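Local structure of type II restriction enzyme MspI (Moraxella sp., 1SA3) at residues T85-T90 against N197-D202. The protein recognises the double-stranded DNA sequence 5'-CCGG-3' and cleaves it after the first cytosine, leaving terminal 5'-phosphates. Sequence-based numbering, arbitrary orientation.
Sequences TDLGRT and NILHPD
Residues 85-90 run as an irregular loop past a type I beta turn, Asn197 to His200, and the two backbones stay well apart, with the CA atoms of Thr85 and Ile198 8.5 Å from each other. The turn is closed by His200 N donating to Asn197 O at 3.0 Å. It is braced by an Asx turn, in which Leu199 N reaches Asn197 OD1 at 2.9 Å from above the carbonyl plane; asparagine suits this first position because its short side chain places OD1 where it can accept the N-H two residues ahead. At the two central turn positions Ile198 points its side chain at the other loop, while Leu199 starts off to one side and brings its tip closer; side chains alone make the contact. Leu87 is the fork between them. With CG anti to its carbonyl carbon (chi1 -49°), its side chain crosses that of Leu199 obliquely, bringing Leu87 CD1 to 3.7 Å from Leu199 CD2, while Leu87 CD2 meets Ile198 CD1 tip to tip at 4.0 Å. In Ile198, CG1 lies anti to the backbone N (chi1 -164°) and the next torsion is also trans, so the chain is extended to CD1, which is 4.2 Å from Thr85 CG2, the apolar branch of the threonine. The Arg89 chain, bent at chi3 (-58°), crosses Leu199 at about a right angle, so that Leu199 CD2 lies over one face of the guanidinium, toward its rim, a van der Waals contact that does not compete with the in-plane N-H groups. This small surface contact joins the loop leaving strand 77-84, whose last residue, Asp84, binds the sodium ion with Asp99 and Glu35, to the loop entering strand 203-210; Thr101 of strand 100-106 touches both Thr85 and Ile198.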
loop_
_atom_site.group_PDB
_atom_site.type_symbol
_atom_site.label_atom_id
_atom_site.label_comp_id
_atom_site.label_asym_id
_atom_site.label_seq_id
_atom_site.Cartn_x
_atom_site.Cartn_y
_atom_site.Cartn_z
ATOM N N THR E 85 -2.546 -2.882 13.726
ATOM C CA THR E 85 -3.636 -3.806 13.449
ATOM C C THR E 85 -3.117 -5.227 13.417
ATOM O O THR E 85 -2.221 -5.559 12.644
ATOM C CB THR E 85 -4.310 -3.492 12.098
ATOM O OG1 THR E 85 -4.873 -2.178 12.149
ATOM C CG2 THR E 85 -5.423 -4.501 11.796
ATOM N N ASP E 86 -3.679 -6.073 14.266
ATOM C CA ASP E 86 -3.275 -7.465 14.308
ATOM C C ASP E 86 -4.523 -8.255 14.652
ATOM O O ASP E 86 -4.835 -8.468 15.819
ATOM C CB ASP E 86 -2.185 -7.657 15.361
ATOM C CG ASP E 86 -1.788 -9.103 15.531
ATOM O OD1 ASP E 86 -1.718 -9.831 14.518
ATOM O OD2 ASP E 86 -1.534 -9.506 16.684
ATOM N N LEU E 87 -5.239 -8.668 13.615
ATOM C CA LEU E 87 -6.491 -9.397 13.785
ATOM C C LEU E 87 -6.308 -10.891 14.002
ATOM O O LEU E 87 -7.195 -11.566 14.541
ATOM C CB LEU E 87 -7.381 -9.150 12.567
ATOM C CG LEU E 87 -7.504 -7.669 12.204
ATOM C CD1 LEU E 87 -8.386 -7.515 10.971
ATOM C CD2 LEU E 87 -8.073 -6.891 13.385
ATOM N N GLY E 88 -5.161 -11.408 13.577
ATOM C CA GLY E 88 -4.887 -12.823 13.749
ATOM C C GLY E 88 -5.829 -13.723 12.978
ATOM O O GLY E 88 -6.131 -14.836 13.406
ATOM N N ARG E 89 -6.301 -13.245 11.832
ATOM C CA ARG E 89 -7.208 -14.034 11.013
ATOM C C ARG E 89 -6.939 -13.818 9.533
ATOM O O ARG E 89 -6.215 -12.900 9.146
ATOM C CB ARG E 89 -8.664 -13.683 11.339
ATOM C CG ARG E 89 -8.963 -12.196 11.387
ATOM C CD ARG E 89 -10.449 -11.929 11.619
ATOM N NE ARG E 89 -11.271 -12.536 10.573
ATOM C CZ ARG E 89 -12.445 -12.060 10.172
ATOM N NH1 ARG E 89 -12.941 -10.969 10.729
ATOM N NH2 ARG E 89 -13.120 -12.672 9.206
ATOM N N THR E 90 -7.512 -14.683 8.707
ATOM C CA THR E 90 -7.331 -14.573 7.273
ATOM C C THR E 90 -8.694 -14.517 6.620
ATOM O O THR E 90 -9.691 -14.941 7.201
ATOM C CB THR E 90 -6.559 -15.777 6.702
ATOM O OG1 THR E 90 -7.394 -16.940 6.723
ATOM C CG2 THR E 90 -5.314 -16.039 7.525
ATOM N N ASN E 197 -13.775 -0.213 6.679
ATOM C CA ASN E 197 -13.801 -1.634 7.028
ATOM C C ASN E 197 -12.373 -2.024 7.404
ATOM O O ASN E 197 -11.478 -1.956 6.569
ATOM C CB ASN E 197 -14.261 -2.466 5.829
ATOM C CG ASN E 197 -14.460 -3.931 6.172
ATOM O OD1 ASN E 197 -13.726 -4.501 6.983
ATOM N ND2 ASN E 197 -15.452 -4.551 5.545
ATOM N N ILE E 198 -12.163 -2.446 8.647
ATOM C CA ILE E 198 -10.814 -2.791 9.102
ATOM C C ILE E 198 -10.105 -3.881 8.286
ATOM O O ILE E 198 -8.874 -3.953 8.277
ATOM C CB ILE E 198 -10.827 -3.171 10.602
ATOM C CG1 ILE E 198 -9.401 -3.134 11.159
ATOM C CG2 ILE E 198 -11.454 -4.547 10.791
ATOM C CD1 ILE E 198 -9.350 -3.215 12.680
ATOM N N LEU E 199 -10.868 -4.713 7.579
ATOM C CA LEU E 199 -10.275 -5.775 6.766
ATOM C C LEU E 199 -9.663 -5.276 5.450
ATOM O O LEU E 199 -8.930 -6.011 4.794
ATOM C CB LEU E 199 -11.326 -6.840 6.431
ATOM C CG LEU E 199 -11.975 -7.539 7.631
ATOM C CD1 LEU E 199 -13.084 -8.463 7.151
ATOM C CD2 LEU E 199 -10.912 -8.320 8.394
ATOM N N HIS E 200 -9.974 -4.043 5.065
ATOM C CA HIS E 200 -9.468 -3.476 3.806
ATOM C C HIS E 200 -8.930 -2.057 3.996
ATOM O O HIS E 200 -9.677 -1.149 4.367
ATOM C CB HIS E 200 -10.598 -3.455 2.769
ATOM C CG HIS E 200 -11.284 -4.774 2.613
ATOM N ND1 HIS E 200 -10.664 -5.873 2.054
ATOM C CD2 HIS E 200 -12.509 -5.194 3.011
ATOM C CE1 HIS E 200 -11.475 -6.913 2.122
ATOM N NE2 HIS E 200 -12.601 -6.528 2.699
ATOM N N PRO E 201 -7.634 -1.841 3.718
ATOM C CA PRO E 201 -7.026 -0.508 3.871
ATOM C C PRO E 201 -7.719 0.532 2.993
ATOM O O PRO E 201 -8.088 0.234 1.852
ATOM C CB PRO E 201 -5.576 -0.723 3.422
ATOM C CG PRO E 201 -5.359 -2.193 3.561
ATOM C CD PRO E 201 -6.666 -2.799 3.157
ATOM N N ASP E 202 -7.880 1.745 3.527
ATOM C CA ASP E 202 -8.502 2.851 2.807
ATOM C C ASP E 202 -7.462 3.809 2.238
ATOM O O ASP E 202 -7.736 4.551 1.291
ATOM C CB ASP E 202 -9.433 3.650 3.728
ATOM C CG ASP E 202 -10.735 2.930 4.010
ATOM O OD1 ASP E 202 -11.051 1.971 3.275
ATOM O OD2 ASP E 202 -11.443 3.331 4.958
#